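Local coordinates for protein NADPH-flavin oxidoreductase (Vibrio parahaemolyticus serotype O3:K6, PDB 5UU6) that probably reduces nitroaromatic compounds and free flavins with NADPH, using bound flavin mononucleotide as its redox cofactor, at residues I57-Q62 with E144-P149; Q62-A67 with Y72-A77; Q116-A121 with F156-G161. One frame throughout, in Å; residues are numbered along the deposited sequence.

Contacts 1 and 2 share helix 57-66. Contact 1 is only partly buried and mixes leucine packing with a lysine that reaches backbone carbonyls. Contact 2 is more buried and wholly apolar between its protein segments, yet it carries Tyr72 to the flavin. Arg60 ties the two together, its NH1 meeting the carbonyl oxygens of Val73 and Ala76. Contact 3 lies deepest, its centre about 8 Å from the centre of the chain; helix 101-124 packs there on strand 152-161 without any hydrogen bond. Contacts 1 and 3 both reach the second subunit, while no other chain touches contact 2. Contacts 2 and 3 also touch, since Ala76 rests against Cys159 and Leu160.

Contact 1 of 3, residues I57-Q62 with E144-P149; sequences IEKRSQ and ELLGLP
Lys59 and Leu145 bring the two backbones closest, with their CA atoms 7.5 Å apart. Residues 57-62 are the first turns of helix 57-66, whereas 144-149 carry the end of helix 139-145 and the turn that follows it. That end is a Schellman motif: Gly147 leaves the helix with positive phi, and its N bonds back to Glu144 O at 3.2 Å. The contact therefore sets one helix flank against the C-terminal end of another within the nitroreductase fold.

Lys59 and Leu145 run past each other in opposite directions. The lysine CG lies beside its own backbone N (chi1 -66°) and the chain beyond is extended, which carries the ammonium group across to the helix end. On the way, Lys59 CG passes Leu145 CD1 at 4.1 Å. The other leucine methyl, CD2, turns to the next helical turn and meets Gln62 CB at 4.0 Å. One leucine thus touches two residues a turn apart on the same helix flank, while the buried Leu146 brings its CD2 to 4.4 Å from Lys59 NZ.

The polar end of the lysine has partners in both subunits. Besides its bond within the contact, Lys59 NZ donates to the backbone O of Asn182 of the second subunit, whose Gln183 also packs on the lysine. Leu146 makes backbone hydrogen bonds to the second subunit as well, so this helix end belongs to the dimer interface. A positive charge here would probably be favoured by the carbonyls at the C-terminal end of helix 139-145. Within the chain, Lys59 NZ donates a hydrogen bond of 2.8 Å to Leu145 O at a C=O...N angle of 148°, tilted 23° from the carbonyl plane.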
# COMPACT_ATOMS: atom_id res chain seq x y z
N ILE A 57 27.93 -2.64 -0.77
CA ILE A 57 28.06 -1.70 0.34
C ILE A 57 28.29 -0.26 -0.14
O ILE A 57 27.87 0.69 0.53
CB ILE A 57 29.16 -2.18 1.31
CG1 ILE A 57 30.51 -2.24 0.62
CG2 ILE A 57 28.86 -3.59 1.86
CD1 ILE A 57 31.57 -2.93 1.51
N GLU A 58 28.95 -0.06 -1.29
CA GLU A 58 29.07 1.31 -1.80
C GLU A 58 27.71 1.89 -2.20
O GLU A 58 27.44 3.07 -1.96
CB GLU A 58 30.04 1.35 -2.98
N LYS A 59 26.85 1.09 -2.85
CA LYS A 59 25.51 1.57 -3.15
C LYS A 59 24.71 1.81 -1.88
O LYS A 59 23.93 2.76 -1.79
CB LYS A 59 24.77 0.60 -4.07
CG LYS A 59 25.35 0.45 -5.46
CD LYS A 59 24.41 -0.40 -6.29
CE LYS A 59 24.62 -0.20 -7.76
NZ LYS A 59 23.36 -0.44 -8.50
N ARG A 60 24.86 0.93 -0.89
CA ARG A 60 24.24 1.16 0.40
C ARG A 60 24.65 2.51 0.97
O ARG A 60 23.81 3.28 1.44
CB ARG A 60 24.61 0.01 1.35
CG ARG A 60 23.56 -0.27 2.39
CD ARG A 60 22.23 -0.83 1.81
NE ARG A 60 22.16 -2.30 1.99
CZ ARG A 60 22.12 -2.91 3.18
NH1 ARG A 60 22.10 -2.20 4.31
NH2 ARG A 60 22.08 -4.23 3.23
N SER A 61 25.95 2.84 0.90
CA SER A 61 26.42 4.14 1.36
C SER A 61 25.76 5.27 0.59
O SER A 61 25.29 6.25 1.18
CB SER A 61 27.94 4.23 1.19
OG SER A 61 28.39 5.28 1.99
N GLN A 62 25.75 5.17 -0.74
CA GLN A 62 25.13 6.20 -1.57
C GLN A 62 23.66 6.35 -1.22
O GLN A 62 23.16 7.47 -1.06
CB GLN A 62 25.30 5.84 -3.04
CG GLN A 62 26.69 6.16 -3.56
CD GLN A 62 26.94 7.66 -3.62
OE1 GLN A 62 26.46 8.35 -4.52
NE2 GLN A 62 27.68 8.18 -2.63
N GLU A 144 18.90 6.46 -11.09
CA GLU A 144 20.07 6.21 -11.93
C GLU A 144 21.00 5.21 -11.24
O GLU A 144 21.62 4.37 -11.91
CB GLU A 144 20.80 7.53 -12.23
CG GLU A 144 19.91 8.53 -13.00
CD GLU A 144 20.43 9.97 -13.02
OE1 GLU A 144 19.73 10.85 -13.59
OE2 GLU A 144 21.54 10.23 -12.48
N LEU A 145 21.12 5.29 -9.92
CA LEU A 145 22.03 4.39 -9.21
C LEU A 145 21.59 2.93 -9.34
O LEU A 145 22.43 2.04 -9.41
CB LEU A 145 22.11 4.83 -7.74
CG LEU A 145 22.96 3.95 -6.81
CD1 LEU A 145 24.51 4.15 -7.03
CD2 LEU A 145 22.58 4.09 -5.35
N LEU A 146 20.28 2.67 -9.38
CA LEU A 146 19.79 1.30 -9.46
C LEU A 146 19.56 0.84 -10.89
O LEU A 146 19.06 -0.27 -11.09
CB LEU A 146 18.49 1.14 -8.67
CG LEU A 146 18.58 1.50 -7.18
CD1 LEU A 146 17.23 1.35 -6.49
CD2 LEU A 146 19.63 0.69 -6.44
N GLY A 147 19.89 1.68 -11.88
CA GLY A 147 19.75 1.33 -13.29
C GLY A 147 18.33 1.07 -13.75
O GLY A 147 18.11 0.17 -14.56
N LEU A 148 17.35 1.86 -13.23
CA LEU A 148 15.97 1.54 -13.62
C LEU A 148 15.69 1.98 -15.05
O LEU A 148 16.07 3.09 -15.45
CB LEU A 148 14.98 2.21 -12.68
CG LEU A 148 15.18 1.92 -11.20
CD1 LEU A 148 14.11 2.68 -10.45
CD2 LEU A 148 15.07 0.42 -10.96
N PRO A 149 15.00 1.15 -15.84
CA PRO A 149 14.57 1.55 -17.18
C PRO A 149 13.35 2.47 -17.14
O PRO A 149 12.78 2.78 -16.10
CB PRO A 149 14.22 0.22 -17.85
CG PRO A 149 13.71 -0.63 -16.71
CD PRO A 149 14.55 -0.21 -15.51

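Contact 2 of 3, residues Q62-A67 with Y72-A77; sequences QLAKFA and YVESAA. With FMN (flavin mononucleotide), chain E.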
# COMPACT_ATOMS: atom_id res chain seq x y z
N GLN A 62 25.75 5.17 -0.74
CA GLN A 62 25.13 6.20 -1.57
C GLN A 62 23.66 6.35 -1.22
O GLN A 62 23.16 7.47 -1.06
CB GLN A 62 25.30 5.84 -3.04
CG GLN A 62 26.69 6.16 -3.56
CD GLN A 62 26.94 7.66 -3.62
OE1 GLN A 62 26.46 8.35 -4.52
NE2 GLN A 62 27.68 8.18 -2.63
N LEU A 63 22.95 5.22 -1.08
CA LEU A 63 21.52 5.27 -0.79
C LEU A 63 21.28 5.91 0.56
O LEU A 63 20.32 6.67 0.75
CB LEU A 63 20.92 3.87 -0.85
CG LEU A 63 20.77 3.32 -2.29
CD1 LEU A 63 20.54 1.84 -2.30
CD2 LEU A 63 19.64 4.04 -3.05
N ALA A 64 22.16 5.61 1.52
CA ALA A 64 22.06 6.25 2.81
C ALA A 64 22.09 7.76 2.66
O ALA A 64 21.27 8.48 3.25
CB ALA A 64 23.19 5.76 3.72
N LYS A 65 23.05 8.26 1.87
CA LYS A 65 23.15 9.70 1.63
C LYS A 65 21.88 10.24 0.97
O LYS A 65 21.31 11.23 1.45
CB LYS A 65 24.39 10.00 0.77
CG LYS A 65 24.45 11.43 0.27
CD LYS A 65 25.86 11.80 -0.26
N PHE A 66 21.44 9.60 -0.12
CA PHE A 66 20.29 10.07 -0.89
C PHE A 66 18.98 10.07 -0.08
O PHE A 66 18.06 10.85 -0.38
CB PHE A 66 20.11 9.22 -2.14
CG PHE A 66 21.17 9.42 -3.18
CD1 PHE A 66 21.76 10.66 -3.34
CD2 PHE A 66 21.54 8.38 -4.01
CE1 PHE A 66 22.74 10.87 -4.30
CE2 PHE A 66 22.52 8.60 -4.99
CZ PHE A 66 23.11 9.84 -5.12
N ALA A 67 18.87 9.19 0.90
CA ALA A 67 17.69 9.09 1.77
C ALA A 67 17.66 10.21 2.80
O ALA A 67 16.68 10.31 3.57
CB ALA A 67 17.66 7.74 2.50
N TYR A 72 20.83 4.12 9.13
CA TYR A 72 20.35 2.75 9.23
C TYR A 72 20.10 2.16 7.86
O TYR A 72 20.04 0.93 7.72
CB TYR A 72 19.08 2.68 10.11
CG TYR A 72 18.20 3.91 10.10
CD1 TYR A 72 18.48 4.99 10.94
CD2 TYR A 72 17.07 3.99 9.28
CE1 TYR A 72 17.72 6.13 10.92
CE2 TYR A 72 16.26 5.13 9.28
CZ TYR A 72 16.59 6.18 10.12
OH TYR A 72 15.82 7.31 10.10
N VAL A 73 20.02 2.99 6.82
CA VAL A 73 20.03 2.43 5.48
C VAL A 73 21.28 1.58 5.27
O VAL A 73 21.22 0.49 4.68
CB VAL A 73 19.92 3.55 4.43
CG1 VAL A 73 20.16 2.98 3.06
CG2 VAL A 73 18.54 4.25 4.50
N GLU A 74 22.42 2.05 5.80
CA GLU A 74 23.70 1.40 5.59
C GLU A 74 23.91 0.27 6.59
O GLU A 74 24.46 -0.79 6.24
CB GLU A 74 24.82 2.46 5.68
CG GLU A 74 26.21 1.98 5.36
CD GLU A 74 27.20 3.12 5.06
OE1 GLU A 74 26.87 4.30 5.30
OE2 GLU A 74 28.31 2.81 4.57
N SER A 75 23.44 0.43 7.82
CA SER A 75 23.65 -0.57 8.84
C SER A 75 22.59 -1.67 8.84
O SER A 75 22.82 -2.70 9.47
CB SER A 75 23.69 0.10 10.22
OG SER A 75 22.38 0.48 10.62
N ALA A 76 21.48 -1.53 8.14
CA ALA A 76 20.51 -2.63 8.17
C ALA A 76 21.09 -3.89 7.53
O ALA A 76 21.89 -3.83 6.59
CB ALA A 76 19.22 -2.26 7.44
N ALA A 77 20.63 -5.04 8.04
CA ALA A 77 21.02 -6.32 7.46
C ALA A 77 20.63 -6.40 6.00
O ALA A 77 21.42 -6.83 5.16
CB ALA A 77 20.39 -7.47 8.26
N1 FMN E . 10.93 6.58 8.89
C2 FMN E . 12.19 7.14 8.82
O2 FMN E . 12.86 7.25 9.85
N3 FMN E . 12.71 7.57 7.60
C4 FMN E . 11.96 7.44 6.44
O4 FMN E . 12.43 7.82 5.34
C4A FMN E . 10.66 6.89 6.51
N5 FMN E . 9.87 6.74 5.39
C5A FMN E . 8.62 6.15 5.45
C6 FMN E . 7.87 5.98 4.29
C7 FMN E . 6.61 5.38 4.38
C7M FMN E . 5.75 5.18 3.15
C8 FMN E . 6.11 4.96 5.60
C8M FMN E . 4.72 4.34 5.67
C9 FMN E . 6.85 5.13 6.77
C9A FMN E . 8.12 5.74 6.69
N10 FMN E . 8.90 5.89 7.83
C10 FMN E . 10.17 6.45 7.74
C1' FMN E . 8.44 5.44 9.17
C2' FMN E . 7.52 6.49 9.80
O2' FMN E . 8.30 7.57 10.27
C3' FMN E . 6.74 5.79 10.91
O3' FMN E . 5.84 4.83 10.38
C4' FMN E . 6.05 6.68 11.93
O4' FMN E . 6.67 7.92 12.09
C5' FMN E . 6.55 6.05 13.18
O5' FMN E . 5.57 5.27 13.74
P FMN E . 5.84 3.70 13.98
O1P FMN E . 6.93 3.41 14.99
O2P FMN E . 4.55 3.26 14.61
O3P FMN E . 6.10 2.98 12.66
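Val73 is the residue on which helix 72-75 leans against helix 57-66, and it can be traced atom by atom against Ala64, Leu63 and Ala67. Its CB stands over Ala64, 3.8 Å from the alanine CA. From there the two methyls part. CG1, anti to the valine backbone N (chi1 170°), drops onto the helix backbone, 3.6 Å from Ala64 N, and also touches Leu63 CB at 4.1 Å. CG2 points along the helix to its end, where it meets Ala67 CB at 4.1 Å. The small alanines let the two backbones come close: the CA atoms of Ala64 and Val73 are just 5.1 Å apart. Glu74 adds its CB, 4.2 Å from Ala64 CB, at the exposed margin.

The two helices are consecutive, joined by a short connection that holds the flavin-binding Gln70. Tyr72, next to Val73, sets its CB away from helix 57-66, and its ring extends to the cofactor, with Tyr72 OH 3.0 Å from O2 of the isoalloxazine. Gln70 OE1 is also near this hydroxyl, as a weak partner. The valine packing thus lies directly beside a residue of the flavin pocket in the chain.

Around the pair, Leu63 packs on Val142 and Leu145 of helix 139-145, Ala67 and Tyr72 both reach Ile132 of strand 128-132, and Tyr72 and Ala76 rest on Cys159 of strand 152-161.

Contact 3 of 3, residues Q116-A121 with F156-G161; sequences QNCLLA and FGMCLG
No flat group lies between Cys118 and Leu119 on the helix and Met158 and Leu160 on the strand; rings border the contact instead. Tyr131 of strand 128-132 packs on Leu119, and Phe82 of strand 78-85 touches Cys118 and Met158. Phe156, of the strand, meets Phe82 with the planes at about 20°, close to parallel, and Tyr131 at a steep 60° or so. Its neighbours along helix 101-124 are Ser111 and Ala115, a little before the residues in contact.

Met158, modelled as selenomethionine, does most of the work. Its chain reaches straight out from the strand and bends only at the last torsion (chi3 61°), which folds the methyl to Cys118. Met158 CE lies 3.5 Å from Cys118 CB, tight for two carbons, while SE sits 4.0 Å from Leu119 CB. Two residues further along the strand, Leu160 CD2 meets Leu119 CD1 at 4.2 Å, the two leucines crossing at a slant. All four residues are buried and the contact is purely apolar.

The helix and strand segments run almost parallel, with axes 10.1 Å apart. Met158 also packs on Leu80 of strand 78-85, and Leu119 lies near the flavin-binding His14. As in this family, the long helix 101-124 packs on one face of the antiparallel sheet of the nitroreductase fold and turns its other side to the dimer interface, where Gln116 and Asn117 exchange hydrogen bonds with Asn117 and Gln116 of the second subunit.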
# COMPACT_ATOMS: atom_id res chain seq x y z
N GLN A 116 4.07 -4.32 3.08
CA GLN A 116 3.58 -4.60 4.43
C GLN A 116 3.55 -6.10 4.69
O GLN A 116 3.80 -6.53 5.82
CB GLN A 116 2.19 -3.95 4.62
CG GLN A 116 1.62 -4.11 6.06
CD GLN A 116 2.48 -3.50 7.17
OE1 GLN A 116 3.38 -2.66 6.93
NE2 GLN A 116 2.21 -3.93 8.41
N ASN A 117 3.29 -6.91 3.66
CA ASN A 117 3.47 -8.35 3.81
C ASN A 117 4.90 -8.67 4.19
O ASN A 117 5.14 -9.48 5.09
CB ASN A 117 3.12 -9.11 2.53
CG ASN A 117 1.66 -9.57 2.48
OD1 ASN A 117 0.83 -9.17 3.30
ND2 ASN A 117 1.34 -10.37 1.46
N CYS A 118 5.87 -8.09 3.47
CA CYS A 118 7.27 -8.35 3.80
C CYS A 118 7.57 -7.95 5.23
O CYS A 118 8.20 -8.72 5.98
CB CYS A 118 8.23 -7.63 2.84
SG CYS A 118 8.16 -8.17 1.08
N LEU A 119 7.16 -6.74 5.63
CA LEU A 119 7.52 -6.25 6.96
C LEU A 119 6.86 -7.08 8.05
O LEU A 119 7.52 -7.48 9.01
CB LEU A 119 7.16 -4.77 7.13
CG LEU A 119 7.49 -4.16 8.51
CD1 LEU A 119 8.97 -4.26 8.90
CD2 LEU A 119 7.08 -2.70 8.49
N LEU A 120 5.56 -7.36 7.92
CA LEU A 120 4.90 -8.19 8.93
C LEU A 120 5.54 -9.57 9.01
O LEU A 120 5.65 -10.15 10.11
CB LEU A 120 3.41 -8.33 8.63
CG LEU A 120 2.57 -7.16 9.13
CD1 LEU A 120 1.17 -7.31 8.58
CD2 LEU A 120 2.54 -7.10 10.65
N ALA A 121 5.89 -10.14 7.86
CA ALA A 121 6.55 -11.42 7.89
C ALA A 121 7.85 -11.31 8.69
O ALA A 121 8.12 -12.11 9.59
CB ALA A 121 6.81 -11.91 6.47
N PHE A 156 9.76 3.68 -2.36
CA PHE A 156 10.33 3.77 -1.01
C PHE A 156 11.24 2.57 -0.78
O PHE A 156 11.17 1.56 -1.49
CB PHE A 156 9.23 3.80 0.08
CG PHE A 156 8.29 2.63 -0.02
CD1 PHE A 156 8.61 1.43 0.61
CD2 PHE A 156 7.15 2.70 -0.81
CE1 PHE A 156 7.76 0.30 0.48
CE2 PHE A 156 6.29 1.57 -0.95
CZ PHE A 156 6.61 0.37 -0.30
N GLY A 157 12.06 2.68 0.24
CA GLY A 157 12.90 1.59 0.66
C GLY A 157 12.39 0.99 1.95
O GLY A 157 11.39 1.40 2.53
N MSE A 158 13.11 -0.02 2.40
CA MSE A 158 12.73 -0.75 3.58
C MSE A 158 13.99 -1.35 4.20
O MSE A 158 14.70 -2.11 3.54
CB MSE A 158 11.76 -1.85 3.25
CG MSE A 158 11.45 -2.63 4.51
SE MSE A 158 9.92 -3.82 4.42
CE MSE A 158 10.49 -4.99 3.04
N CYS A 159 14.30 -0.97 5.44
CA CYS A 159 15.39 -1.61 6.19
C CYS A 159 14.82 -2.78 6.97
O CYS A 159 13.70 -2.72 7.47
CB CYS A 159 16.06 -0.66 7.19
SG CYS A 159 16.66 0.93 6.56
N LEU A 160 15.61 -3.85 7.07
CA LEU A 160 15.30 -5.00 7.90
C LEU A 160 16.56 -5.46 8.61
O LEU A 160 17.67 -5.38 8.06
CB LEU A 160 14.74 -6.18 7.10
CG LEU A 160 13.54 -5.87 6.21
CD1 LEU A 160 13.33 -6.93 5.14
CD2 LEU A 160 12.37 -5.91 7.14
N GLY A 161 16.38 -5.97 9.83
CA GLY A 161 17.50 -6.48 10.58
C GLY A 161 17.04 -6.95 11.94
O GLY A 161 15.84 -6.91 12.26